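Muramoyltetrapeptide carboxypeptidase (Oxalobacter formigenes OXCC13, PDB 6UUK) probably acts as a serine-type LD-carboxypeptidase of the S66 family, removing the terminal D-amino acid from muramoyl tetrapeptides of the bacterial cell wall. Local coordinates at residues B[207-212]-B[299-304]; B[217-222]-B[269-274]; B[168-173]-B[312-317]; B[280-285]-B[291-296]; B[154-159]-B[227-232]. All blocks are in the same frame, centred on the assembly; numbering follows the deposited sequence.

Contact 1 of 5, residues B[207-212]-B[299-304]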
# COMPACT_ATOMS: atom_id res chain seq x y z
N LYS B 207 14.33 24.14 4.17
CA LYS B 207 15.78 24.10 4.31
C LYS B 207 16.34 22.75 3.86
O LYS B 207 15.61 21.77 3.68
CB LYS B 207 16.17 24.38 5.76
CG LYS B 207 15.60 25.67 6.32
CD LYS B 207 15.76 25.73 7.83
CE LYS B 207 17.22 25.66 8.24
NZ LYS B 207 18.01 26.80 7.69
N ASP B 208 17.66 22.72 3.68
CA ASP B 208 18.41 21.49 3.37
C ASP B 208 17.94 20.84 2.07
O ASP B 208 18.03 19.62 1.92
CB ASP B 208 18.32 20.50 4.53
CG ASP B 208 18.78 21.10 5.85
OD1 ASP B 208 19.64 22.00 5.82
OD2 ASP B 208 18.28 20.67 6.91
N ASN B 209 17.44 21.64 1.13
CA ASN B 209 17.04 21.05 -0.13
C ASN B 209 18.07 21.34 -1.22
O ASN B 209 18.68 22.42 -1.23
CB ASN B 209 15.67 21.58 -0.57
CG ASN B 209 14.52 20.86 0.11
OD1 ASN B 209 14.53 19.64 0.24
ND2 ASN B 209 13.52 21.61 0.55
N PRO B 210 18.28 20.41 -2.14
CA PRO B 210 19.25 20.63 -3.21
C PRO B 210 18.79 21.72 -4.17
O PRO B 210 17.60 22.02 -4.28
CB PRO B 210 19.33 19.27 -3.91
CG PRO B 210 18.02 18.63 -3.62
CD PRO B 210 17.64 19.08 -2.24
N ASP B 211 19.76 22.30 -4.86
CA ASP B 211 19.49 23.35 -5.85
C ASP B 211 19.20 22.68 -7.18
O ASP B 211 20.11 22.20 -7.87
CB ASP B 211 20.67 24.31 -5.95
CG ASP B 211 20.84 25.15 -4.70
OD1 ASP B 211 20.03 24.99 -3.76
OD2 ASP B 211 21.78 25.98 -4.66
N VAL B 212 17.92 22.65 -7.56
CA VAL B 212 17.49 22.01 -8.79
C VAL B 212 16.92 23.07 -9.72
O VAL B 212 16.64 24.20 -9.33
CB VAL B 212 16.45 20.89 -8.53
CG1 VAL B 212 16.89 20.03 -7.36
CG2 VAL B 212 15.08 21.48 -8.28
N TRP B 299 18.11 8.88 4.03
CA TRP B 299 18.26 7.56 3.42
C TRP B 299 17.61 7.52 2.04
O TRP B 299 18.08 6.80 1.15
CB TRP B 299 17.66 6.49 4.32
CG TRP B 299 17.94 5.09 3.86
CD1 TRP B 299 18.98 4.29 4.25
CD2 TRP B 299 17.18 4.32 2.92
NE1 TRP B 299 18.91 3.08 3.61
CE2 TRP B 299 17.81 3.07 2.79
CE3 TRP B 299 16.02 4.57 2.18
CZ2 TRP B 299 17.33 2.07 1.95
CZ3 TRP B 299 15.54 3.58 1.35
CH2 TRP B 299 16.19 2.34 1.24
N LEU B 300 16.52 8.28 1.85
CA LEU B 300 15.87 8.31 0.55
C LEU B 300 16.74 9.00 -0.49
O LEU B 300 16.88 8.52 -1.62
CB LEU B 300 14.52 9.02 0.67
CG LEU B 300 13.66 9.07 -0.60
CD1 LEU B 300 13.08 7.70 -0.90
CD2 LEU B 300 12.55 10.11 -0.46
N ARG B 301 17.34 10.14 -0.13
CA ARG B 301 18.19 10.86 -1.07
C ARG B 301 19.47 10.09 -1.39
O ARG B 301 20.01 10.23 -2.49
CB ARG B 301 18.52 12.25 -0.51
CG ARG B 301 17.33 13.20 -0.49
CD ARG B 301 17.61 14.44 0.33
NE ARG B 301 16.53 15.42 0.21
CZ ARG B 301 16.43 16.51 0.97
NH1 ARG B 301 17.33 16.76 1.90
NH2 ARG B 301 15.41 17.34 0.79
N SER B 302 19.95 9.27 -0.45
CA SER B 302 21.10 8.43 -0.74
C SER B 302 20.73 7.28 -1.66
O SER B 302 21.55 6.85 -2.48
CB SER B 302 21.71 7.90 0.56
OG SER B 302 22.18 8.97 1.38
N ARG B 303 19.51 6.76 -1.54
CA ARG B 303 19.07 5.66 -2.40
C ARG B 303 18.65 6.17 -3.77
O ARG B 303 19.07 5.62 -4.80
CB ARG B 303 17.92 4.90 -1.73
CG ARG B 303 17.07 4.08 -2.69
CD ARG B 303 17.85 2.92 -3.29
NE ARG B 303 18.00 1.81 -2.35
CZ ARG B 303 17.17 0.77 -2.30
NH1 ARG B 303 16.14 0.69 -3.13
NH2 ARG B 303 17.38 -0.20 -1.42
N LEU B 304 17.81 7.20 -3.81
CA LEU B 304 17.28 7.68 -5.08
C LEU B 304 18.36 8.36 -5.91
O LEU B 304 19.32 8.92 -5.39
CB LEU B 304 16.12 8.65 -4.85
CG LEU B 304 14.87 8.09 -4.17
CD1 LEU B 304 13.72 9.08 -4.29
CD2 LEU B 304 14.49 6.74 -4.76
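Arg301 stretches from helix 293-303 to the loop at Asp208, Asn209 and Pro210, and with 70 Å² buried it dominates the contact. Its CG stands beside the backbone N, opposite the carbonyl carbon (chi1 -70°), and from CG to NE the chain is extended. Such length is needed, because even the nearest pair of backbones, at the CA atoms of Pro210 and Arg301, is 10.1 Å apart. The guanidinium that arrives there meets three different surfaces.

Asp208 offers its backbone: Arg301 NH1 donates to Asp208 O over 2.9 Å, a weak bond bent to 125°. The carboxylate turns off from the arginine, with Asp208 OD2 6.4 Å from Arg301 NH1, where any attraction is probably only long-range. Asp208 has left-handed backbone angles, which aspartate tolerates better than most residues.

The loop connects strand 200-205, at one border of the mixed seven-stranded sheet, with strand 213-222 inside it. Helix 293-303 belongs to the beta-alpha-beta crossover from strand 273-280 to strand 308-310, which forms the other border. Arg301 therefore spans two separate connections of one sheet, while Trp299 of the same helix bonds Asp101 of the second subunit.

Asn209 has OD1 at the edge of the guanidinium, its amide plane turned steeply, by 73°, against that group; the 2.5 Å between Asn209 OD1 and Arg301 NH2 is unusually short and doubtful. Asparagine suits the place because ND2 bonds Thr310 OG1, and it may also turn its oxygen to the guanidinium. Over one face of the guanidinium, near its rim, lies Pro210 CD, 4.1 Å from Arg301 NH2.

Contact 2 of 5, residues B[217-222]-B[269-274]; sequences TLWGGN and KKQKAL
Trp219 and Gln271 alone join the two segments, and the way the strand 213-222 leads into and out of the tryptophan explains their meeting. At Thr217 the carbonyl oxygen lies in the plane of the Trp219 ring, at its edge. Leu218 packs on Ile242 and Phe244 of the neighbouring strand.

Trp219 follows with CG held between its backbone N and carbonyl carbon (chi1 68°), a rotamer that swings the indole along toward Gln271. Its NE1 donates to Gln271 OE1 over 2.9 Å, nearly straight at 162°, with the oxygen in the plane of the ring. The donor, however, stands above the carbonyl plane, 62° out of it, and the amide is steeply tilted against the indole. Gln271 NE2 thereby comes 3.3 Å from Trp219 CZ2.

Gly220 and Gly221 then take backbone angles that call for glycine, and Asn222 ends the strand as N-cap of helix 223-228, its OD1 receiving Met225 N.

A leucine in place of Trp219 would probably leave Gln271 OE1 without its indole donor and open a gap beside Met159 and Leu162 of helix 155-163.

Gln271 OE1 also has a weak bond from Gly241 N, and its NE2 donates to Ile238 O. Both ends of this buried amide are thus engaged, as a polar group buried among apolar side chains needs to be, and the indole N-H is satisfied without any charge.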
# COMPACT_ATOMS: atom_id res chain seq x y z
N THR B 217 6.42 17.29 -16.70
CA THR B 217 4.99 17.12 -16.48
C THR B 217 4.73 16.88 -14.99
O THR B 217 5.27 15.93 -14.41
CB THR B 217 4.45 15.96 -17.31
OG1 THR B 217 4.72 16.20 -18.70
CG2 THR B 217 2.95 15.81 -17.11
N LEU B 218 3.91 17.73 -14.39
CA LEU B 218 3.58 17.59 -12.97
C LEU B 218 2.48 16.56 -12.79
O LEU B 218 1.45 16.60 -13.49
CB LEU B 218 3.14 18.93 -12.40
CG LEU B 218 2.89 18.97 -10.89
CD1 LEU B 218 4.18 18.75 -10.12
CD2 LEU B 218 2.24 20.29 -10.49
N TRP B 219 2.68 15.63 -11.86
CA TRP B 219 1.70 14.59 -11.59
C TRP B 219 1.99 13.98 -10.23
O TRP B 219 3.07 14.14 -9.67
CB TRP B 219 1.72 13.51 -12.68
CG TRP B 219 2.97 12.69 -12.71
CD1 TRP B 219 4.21 13.09 -13.09
CD2 TRP B 219 3.09 11.31 -12.34
NE1 TRP B 219 5.10 12.05 -12.98
CE2 TRP B 219 4.43 10.94 -12.53
CE3 TRP B 219 2.19 10.34 -11.88
CZ2 TRP B 219 4.91 9.66 -12.26
CZ3 TRP B 219 2.65 9.07 -11.61
CH2 TRP B 219 4.00 8.74 -11.80
N GLY B 220 0.99 13.27 -9.70
CA GLY B 220 1.08 12.61 -8.42
C GLY B 220 -0.14 12.89 -7.58
O GLY B 220 -1.22 13.21 -8.10
N GLY B 221 0.03 12.77 -6.27
CA GLY B 221 -1.06 13.01 -5.34
C GLY B 221 -0.87 12.33 -4.00
O GLY B 221 0.11 12.59 -3.30
N ASN B 222 -1.79 11.44 -3.65
CA ASN B 222 -1.71 10.72 -2.38
C ASN B 222 -0.74 9.55 -2.52
O ASN B 222 -0.80 8.79 -3.49
CB ASN B 222 -3.09 10.22 -1.96
CG ASN B 222 -3.07 9.55 -0.60
OD1 ASN B 222 -2.95 8.32 -0.51
ND2 ASN B 222 -3.19 10.33 0.46
N LYS B 269 12.81 6.34 -11.13
CA LYS B 269 14.05 6.45 -11.91
C LYS B 269 13.86 7.31 -13.15
O LYS B 269 14.83 7.90 -13.65
CB LYS B 269 14.55 5.06 -12.30
CG LYS B 269 14.65 4.09 -11.13
CD LYS B 269 15.01 2.69 -11.62
CE LYS B 269 14.98 1.68 -10.49
NZ LYS B 269 15.95 2.01 -9.42
N LYS B 270 12.64 7.40 -13.67
CA LYS B 270 12.38 8.13 -14.91
C LYS B 270 12.08 9.60 -14.68
O LYS B 270 12.30 10.41 -15.59
CB LYS B 270 11.22 7.49 -15.67
CG LYS B 270 11.23 5.97 -15.66
CD LYS B 270 10.09 5.41 -16.50
CE LYS B 270 9.88 3.93 -16.23
NZ LYS B 270 11.14 3.15 -16.35
N GLN B 271 11.59 9.97 -13.50
CA GLN B 271 11.20 11.35 -13.24
C GLN B 271 12.43 12.24 -13.10
O GLN B 271 13.56 11.77 -12.95
CB GLN B 271 10.34 11.43 -11.98
CG GLN B 271 9.22 10.40 -11.93
CD GLN B 271 8.29 10.48 -13.13
OE1 GLN B 271 7.92 11.57 -13.57
NE2 GLN B 271 7.91 9.33 -13.67
N LYS B 272 12.20 13.55 -13.17
CA LYS B 272 13.28 14.52 -13.04
C LYS B 272 13.52 14.96 -11.61
O LYS B 272 14.65 15.30 -11.25
CB LYS B 272 13.00 15.74 -13.92
CG LYS B 272 13.04 15.46 -15.41
CD LYS B 272 12.81 16.73 -16.22
CE LYS B 272 12.92 16.45 -17.72
NZ LYS B 272 12.65 17.67 -18.53
N ALA B 273 12.48 14.97 -10.78
CA ALA B 273 12.61 15.37 -9.38
C ALA B 273 11.41 14.85 -8.60
O ALA B 273 10.32 14.70 -9.15
CB ALA B 273 12.73 16.89 -9.24
N LEU B 274 11.64 14.59 -7.32
CA LEU B 274 10.60 14.14 -6.40
C LEU B 274 10.29 15.27 -5.42
O LEU B 274 11.20 15.77 -4.75
CB LEU B 274 11.03 12.88 -5.66
CG LEU B 274 10.06 12.37 -4.59
CD1 LEU B 274 8.73 11.95 -5.20
CD2 LEU B 274 10.68 11.21 -3.81

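Contact 3 of 5, residues B[168-173]-B[312-317]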
# COMPACT_ATOMS: atom_id res chain seq x y z
N SER B 168 -6.06 16.89 -14.71
CA SER B 168 -6.89 17.07 -13.52
C SER B 168 -6.18 18.00 -12.55
O SER B 168 -5.04 18.42 -12.77
CB SER B 168 -7.21 15.72 -12.88
OG SER B 168 -6.02 14.98 -12.63
N PHE B 169 -6.86 18.32 -11.45
CA PHE B 169 -6.34 19.25 -10.45
C PHE B 169 -6.37 18.59 -9.08
O PHE B 169 -7.44 18.20 -8.61
CB PHE B 169 -7.14 20.55 -10.44
CG PHE B 169 -7.06 21.32 -11.73
CD1 PHE B 169 -6.08 22.28 -11.92
CD2 PHE B 169 -7.97 21.09 -12.75
CE1 PHE B 169 -6.00 22.99 -13.10
CE2 PHE B 169 -7.90 21.80 -13.93
CZ PHE B 169 -6.91 22.75 -14.11
N SER B 170 -5.20 18.48 -8.45
CA SER B 170 -5.10 17.94 -7.10
C SER B 170 -5.28 19.10 -6.13
O SER B 170 -4.34 19.85 -5.86
CB SER B 170 -3.76 17.23 -6.90
OG SER B 170 -3.82 16.32 -5.82
N GLY B 171 -6.49 19.26 -5.61
CA GLY B 171 -6.81 20.37 -4.75
C GLY B 171 -7.81 20.03 -3.67
O GLY B 171 -7.79 18.95 -3.09
N PRO B 172 -8.71 20.97 -3.38
CA PRO B 172 -9.65 20.79 -2.27
C PRO B 172 -10.84 19.93 -2.66
O PRO B 172 -11.10 19.66 -3.84
CB PRO B 172 -10.08 22.22 -1.95
CG PRO B 172 -10.01 22.91 -3.27
CD PRO B 172 -8.85 22.29 -4.01
N MSE B 173 -11.58 19.51 -1.64
CA MSE B 173 -12.83 18.78 -1.83
C MSE B 173 -13.93 19.38 -0.97
O MSE B 173 -13.69 20.33 -0.22
CB MSE B 173 -12.65 17.29 -1.49
CG MSE B 173 -11.71 16.54 -2.41
SE MSE B 173 -11.75 14.62 -2.11
CE MSE B 173 -11.23 14.59 -0.23
N LEU B 312 6.63 21.29 -0.07
CA LEU B 312 5.45 21.56 -0.87
C LEU B 312 4.23 21.73 0.03
O LEU B 312 3.89 20.80 0.78
CB LEU B 312 5.21 20.43 -1.87
CG LEU B 312 3.99 20.55 -2.78
CD1 LEU B 312 4.14 21.71 -3.75
CD2 LEU B 312 3.75 19.25 -3.53
N PRO B 313 3.55 22.88 -0.01
CA PRO B 313 2.39 23.10 0.88
C PRO B 313 1.12 22.47 0.32
O PRO B 313 0.17 23.14 -0.10
CB PRO B 313 2.32 24.62 0.97
CG PRO B 313 3.01 25.14 -0.28
CD PRO B 313 3.72 23.99 -0.96
N PHE B 314 1.10 21.14 0.30
CA PHE B 314 -0.05 20.40 -0.19
C PHE B 314 -0.21 19.12 0.62
O PHE B 314 0.78 18.44 0.93
CB PHE B 314 0.08 20.07 -1.68
CG PHE B 314 -1.05 19.26 -2.22
CD1 PHE B 314 -2.27 19.85 -2.51
CD2 PHE B 314 -0.90 17.90 -2.44
CE1 PHE B 314 -3.32 19.11 -3.00
CE2 PHE B 314 -1.95 17.15 -2.94
CZ PHE B 314 -3.16 17.75 -3.22
N GLY B 315 -1.45 18.79 0.95
CA GLY B 315 -1.75 17.60 1.71
C GLY B 315 -3.12 17.73 2.37
O GLY B 315 -3.94 18.54 1.95
N HIS B 316 -3.32 16.91 3.40
CA HIS B 316 -4.56 16.97 4.17
C HIS B 316 -4.47 18.02 5.28
O HIS B 316 -4.73 17.75 6.45
CB HIS B 316 -4.90 15.60 4.74
CG HIS B 316 -5.14 14.56 3.70
ND1 HIS B 316 -4.14 14.06 2.89
CD2 HIS B 316 -6.27 13.91 3.34
CE1 HIS B 316 -4.64 13.15 2.07
NE2 HIS B 316 -5.94 13.04 2.32
N THR B 317 -4.08 19.23 4.90
CA THR B 317 -3.95 20.35 5.81
C THR B 317 -5.00 21.40 5.50
O THR B 317 -5.64 21.38 4.45
CB THR B 317 -2.55 20.97 5.73
OG1 THR B 317 -2.30 21.41 4.39
CG2 THR B 317 -1.49 19.95 6.12
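Gly171 O accepts a hydrogen bond from His151 ND1, while the CA of the same glycine faces the edge of the Phe314 ring, 4.1 Å from CE1. Glycine suits this site, since a CB would run into Pro172 CD. Ser170 supplies two oxygens to the same end of the ring: its OG is only 3.0 Å from Phe314 CZ, approaching obliquely, and its backbone O is 3.1 Å from Phe314 CE1. These are tight C...O approaches, a little inside van der Waals contact, which the slightly positive ring hydrogens probably make tolerable.

Phe314 gets there because CG is anti to its backbone N (chi1 178°), which carries the ring straight out toward strand 168-170. It also touches Glu246. Replacement of Phe314 by alanine is likely to open a gap between Ser170 and Glu246 and so loosen the loop that bears His316.

Gly315 has angles that suit only glycine, and His316 is the centre of an inverse gamma turn. Its ring meets His151 edge-to-face, and ND1 has a weak bond to Glu246 OE2. Here the two domains come together at the predicted serine, histidine and glutamate charge relay of the S66 peptidases, with Ser152 as nucleophile.

Contact 4 of 5, residues B[280-285]-B[291-296]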
# COMPACT_ATOMS: atom_id res chain seq x y z
N SER B 280 1.68 14.82 7.67
CA SER B 280 1.34 15.33 8.99
C SER B 280 0.74 14.22 9.86
O SER B 280 0.42 13.13 9.38
CB SER B 280 0.36 16.50 8.88
OG SER B 280 -0.82 16.13 8.19
N GLU B 281 0.59 14.54 11.15
CA GLU B 281 0.00 13.65 12.15
C GLU B 281 0.76 12.32 12.22
O GLU B 281 0.31 11.27 11.77
CB GLU B 281 -1.49 13.43 11.87
CG GLU B 281 -2.31 14.70 12.00
CD GLU B 281 -3.78 14.46 11.76
OE1 GLU B 281 -4.14 13.40 11.22
OE2 GLU B 281 -4.59 15.35 12.12
N PHE B 282 1.94 12.41 12.82
CA PHE B 282 2.80 11.25 13.03
C PHE B 282 2.60 10.71 14.44
O PHE B 282 1.86 11.26 15.25
CB PHE B 282 4.26 11.61 12.80
CG PHE B 282 4.63 11.80 11.37
CD1 PHE B 282 3.69 11.61 10.37
CD2 PHE B 282 5.92 12.15 11.01
CE1 PHE B 282 4.02 11.79 9.04
CE2 PHE B 282 6.26 12.32 9.69
CZ PHE B 282 5.32 12.13 8.70
N LYS B 283 3.29 9.61 14.72
CA LYS B 283 3.33 9.05 16.07
C LYS B 283 4.64 8.31 16.33
O LYS B 283 4.66 7.07 16.38
CB LYS B 283 2.14 8.12 16.30
CG LYS B 283 0.96 8.78 16.99
CD LYS B 283 1.32 9.21 18.41
CE LYS B 283 0.17 9.93 19.09
NZ LYS B 283 -1.03 9.06 19.20
N LEU B 284 5.73 9.04 16.50
CA LEU B 284 7.01 8.41 16.77
C LEU B 284 7.10 7.98 18.24
O LEU B 284 6.34 8.45 19.09
CB LEU B 284 8.16 9.35 16.42
CG LEU B 284 8.13 10.02 15.05
CD1 LEU B 284 9.23 11.07 14.95
CD2 LEU B 284 8.28 9.00 13.94
N SER B 285 8.05 7.10 18.52
CA SER B 285 8.23 6.56 19.86
C SER B 285 9.71 6.42 20.15
O SER B 285 10.57 6.71 19.31
CB SER B 285 7.51 5.21 20.02
OG SER B 285 7.75 4.65 21.29
N TYR B 291 14.98 7.51 14.60
CA TYR B 291 14.39 7.44 13.27
C TYR B 291 13.19 8.37 13.18
O TYR B 291 12.32 8.36 14.06
CB TYR B 291 13.97 6.01 12.94
CG TYR B 291 13.53 5.82 11.51
CD1 TYR B 291 12.19 5.96 11.14
CD2 TYR B 291 14.45 5.50 10.52
CE1 TYR B 291 11.79 5.79 9.83
CE2 TYR B 291 14.05 5.33 9.20
CZ TYR B 291 12.72 5.47 8.86
OH TYR B 291 12.33 5.30 7.56
N ASP B 292 13.15 9.18 12.13
CA ASP B 292 12.07 10.14 11.94
C ASP B 292 12.00 10.48 10.45
O ASP B 292 12.43 9.69 9.60
CB ASP B 292 12.29 11.38 12.82
CG ASP B 292 13.70 11.92 12.73
OD1 ASP B 292 14.49 11.40 11.91
OD2 ASP B 292 14.02 12.87 13.47
N PHE B 293 11.46 11.66 10.13
CA PHE B 293 11.36 12.07 8.73
C PHE B 293 12.72 12.48 8.18
O PHE B 293 12.99 12.25 7.00
CB PHE B 293 10.36 13.22 8.59
CG PHE B 293 9.78 13.35 7.21
CD1 PHE B 293 8.57 12.75 6.89
CD2 PHE B 293 10.44 14.08 6.24
CE1 PHE B 293 8.04 12.87 5.63
CE2 PHE B 293 9.91 14.21 4.97
CZ PHE B 293 8.70 13.60 4.66
N ASN B 294 13.58 13.09 9.01
CA ASN B 294 14.89 13.50 8.53
C ASN B 294 15.78 12.29 8.24
O ASN B 294 16.49 12.27 7.23
CB ASN B 294 15.56 14.41 9.56
CG ASN B 294 14.85 15.75 9.70
OD1 ASN B 294 14.29 16.27 8.74
ND2 ASN B 294 14.88 16.30 10.90
N ALA B 295 15.75 11.29 9.12
CA ALA B 295 16.55 10.08 8.88
C ALA B 295 16.03 9.30 7.68
O ALA B 295 16.81 8.62 7.00
CB ALA B 295 16.55 9.20 10.13
N MSE B 296 14.74 9.39 7.40
CA MSE B 296 14.16 8.72 6.24
C MSE B 296 14.49 9.50 4.97
O MSE B 296 14.80 8.91 3.93
CB MSE B 296 12.64 8.59 6.40
CG MSE B 296 11.95 7.85 5.26
SE MSE B 296 11.41 8.99 3.78
CE MSE B 296 10.05 10.04 4.69
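Phe282 and Leu284 form a small, mostly apolar surface contact with Tyr291, Asp292 and Phe293, where a loop after strand 273-280 folds back on the N-terminal end of helix 293-303. This connection is the first half of the beta-alpha-beta crossover to strand 308-310, and the helix opens with a classical N-cap at Asp292.

The two phenylalanine side chains cross at about a right angle. Phe293 CD1 lies in the plane of the Phe282 ring, at its edge, 3.7 Å from CE2. CG of Phe293 is anti to the backbone N (chi1 -157°), and Met296, a selenomethionine, has its CE 3.6 Å above one face of the Phe293 ring, toward its rim. Rings suit the place because they bury apolar surface against each other, Pro252 and Met296.

Leu284 uses its two methyls separately: CD1 rests 3.7 Å from Asp292 CB, and CD2 lies 4.1 Å from Tyr291 O. Pro252 of helix 252-264 touches both Phe282 and Leu284, while Tyr291 packs on Glu95 of the second subunit.

Aspartate serves as the cap because its short carboxylate can turn back on its own helix: Asp292 OD1 accepts Ala295 N over 3.1 Å at 165°, met nearly along its C-O axis.

Contact 5 of 5, residues B[154-159]-B[227-232]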
# COMPACT_ATOMS: atom_id res chain seq x y z
N PHE B 154 -9.31 10.31 -4.30
CA PHE B 154 -9.57 10.79 -5.65
C PHE B 154 -8.31 10.83 -6.52
O PHE B 154 -8.42 11.08 -7.72
CB PHE B 154 -10.21 12.18 -5.60
CG PHE B 154 -10.99 12.54 -6.83
CD1 PHE B 154 -12.18 11.89 -7.13
CD2 PHE B 154 -10.54 13.53 -7.69
CE1 PHE B 154 -12.90 12.22 -8.26
CE2 PHE B 154 -11.25 13.86 -8.82
CZ PHE B 154 -12.44 13.21 -9.11
N THR B 155 -7.13 10.60 -5.93
CA THR B 155 -5.92 10.47 -6.74
C THR B 155 -6.03 9.29 -7.70
O THR B 155 -5.50 9.34 -8.81
CB THR B 155 -4.70 10.31 -5.83
OG1 THR B 155 -4.63 11.42 -4.93
CG2 THR B 155 -3.42 10.24 -6.65
N VAL B 156 -6.73 8.22 -7.29
CA VAL B 156 -6.96 7.09 -8.17
C VAL B 156 -7.72 7.53 -9.42
O VAL B 156 -7.41 7.11 -10.54
CB VAL B 156 -7.71 5.97 -7.42
CG1 VAL B 156 -8.14 4.87 -8.36
CG2 VAL B 156 -6.83 5.41 -6.30
N PHE B 157 -8.73 8.39 -9.24
CA PHE B 157 -9.49 8.88 -10.38
C PHE B 157 -8.64 9.75 -11.30
O PHE B 157 -8.83 9.73 -12.52
CB PHE B 157 -10.71 9.67 -9.89
CG PHE B 157 -11.67 10.05 -10.98
CD1 PHE B 157 -11.51 11.24 -11.68
CD2 PHE B 157 -12.74 9.23 -11.29
CE1 PHE B 157 -12.40 11.59 -12.68
CE2 PHE B 157 -13.63 9.59 -12.29
CZ PHE B 157 -13.46 10.77 -12.98
N GLU B 158 -7.69 10.50 -10.74
CA GLU B 158 -6.90 11.43 -11.53
C GLU B 158 -5.75 10.76 -12.27
O GLU B 158 -5.25 11.33 -13.25
CB GLU B 158 -6.35 12.54 -10.63
CG GLU B 158 -7.43 13.38 -9.97
CD GLU B 158 -6.87 14.60 -9.27
OE1 GLU B 158 -5.64 14.81 -9.32
OE2 GLU B 158 -7.66 15.36 -8.68
N MSE B 159 -5.33 9.57 -11.85
CA MSE B 159 -4.27 8.86 -12.55
C MSE B 159 -4.79 8.21 -13.82
O MSE B 159 -4.11 8.19 -14.85
CB MSE B 159 -3.63 7.80 -11.64
CG MSE B 159 -2.88 8.37 -10.45
SE MSE B 159 -1.47 9.63 -10.95
CE MSE B 159 -2.43 11.30 -10.64
N ALA B 227 1.09 4.29 -4.60
CA ALA B 227 1.65 2.96 -4.40
C ALA B 227 0.61 1.88 -4.68
O ALA B 227 0.96 0.77 -5.10
CB ALA B 227 2.18 2.82 -2.97
N HIS B 228 -0.67 2.19 -4.47
CA HIS B 228 -1.75 1.30 -4.88
C HIS B 228 -1.83 1.14 -6.39
O HIS B 228 -2.33 0.12 -6.87
CB HIS B 228 -3.08 1.82 -4.33
CG HIS B 228 -4.28 1.08 -4.84
ND1 HIS B 228 -4.45 -0.27 -4.66
CD2 HIS B 228 -5.37 1.52 -5.51
CE1 HIS B 228 -5.59 -0.64 -5.21
NE2 HIS B 228 -6.17 0.42 -5.73
N MSE B 229 -1.33 2.11 -7.15
CA MSE B 229 -1.37 2.06 -8.60
C MSE B 229 -0.20 1.28 -9.19
O MSE B 229 -0.15 1.04 -10.40
CB MSE B 229 -1.37 3.48 -9.18
CG MSE B 229 -2.70 4.20 -9.07
SE MSE B 229 -4.12 3.23 -9.98
CE MSE B 229 -5.24 4.74 -10.45
N ALA B 230 0.74 0.88 -8.34
CA ALA B 230 1.92 0.16 -8.79
C ALA B 230 1.53 -1.20 -9.35
O ALA B 230 0.89 -2.00 -8.66
CB ALA B 230 2.92 0.01 -7.65
N GLY B 231 1.91 -1.46 -10.60
CA GLY B 231 1.59 -2.71 -11.26
C GLY B 231 0.27 -2.72 -12.01
O GLY B 231 0.04 -3.64 -12.81
N THR B 232 -0.60 -1.74 -11.78
CA THR B 232 -1.90 -1.67 -12.43
C THR B 232 -1.80 -0.90 -13.74
O THR B 232 -0.98 0.01 -13.87
CB THR B 232 -2.92 -1.00 -11.52
OG1 THR B 232 -2.61 0.39 -11.40
CG2 THR B 232 -2.88 -1.63 -10.13
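Met229, a selenomethionine, drives its terminal CE against helix 155-163, into the angle between Val156 and Met159. Its CG lies beside the backbone N (chi1 -76°), the chain bends at the next bond (chi2 -59°), and this bend turns the methyl onto the helix. There CE touches Val156 CG1 at 3.6 Å and Met159 CB at 3.7 Å, and it comes as near as 3.2 Å to Val156 O. A long, flexible and apolar side chain suits the task, since it can bend to fit its methyl into the groove between Val156 and Met159.

Val156 divides its two methyls between two partners. CG1 stands anti to the backbone N (chi1 172°) and meets Met229, whereas CG2 lies 4.2 Å from His228 CD2, at the edge of the imidazole and near its plane. Met159, also a selenomethionine, touches Met229 with its CB; beyond it the chain bends at chi2 and chi3 and carries the selenium to Trp219.

The backbone behind Met229 is fixed by a type II turn, Met229 to Thr232, in which Gly231 takes the left-handed position that glycine fills easily. Both Thr232 N, at 3.1 Å, and Thr232 OG1, at 2.7 Å, bond Met229 O from the same face of its carbonyl plane. In that turn Ala230 O accepts from Gln261 of the second subunit.

Thr155 OG1 bonds the carbonyl of Ser152, the predicted nucleophile. Strand 147-150, the serine and helix 155-163 in succession are consistent with a nucleophile elbow, here packed against the C-terminal domain.

Contacts 2, 3 and 5 are buried, contact 1 is partly so, and contact 4 lies at the surface. Contacts 3 and 5 join the N-terminal to the C-terminal domain and rest on close, mainly nonpolar or C...O approaches. Contact 2, inside the C-terminal domain, depends on a single neutral hydrogen bond, contact 1, farther out, on a charged arginine, and contact 4 on apolar ring and leucine packing beside a helix cap. Contacts 1 and 4 share helix 293-303, with centres about 17 Å apart. Leu274 links contacts 1 and 2 by packing on Leu300 and Leu304. Contact 2 touches contact 5 through Trp219 and Met159, and contact 3 through Asn222 and His316. Contacts 1, 4 and 5 also reach the second subunit.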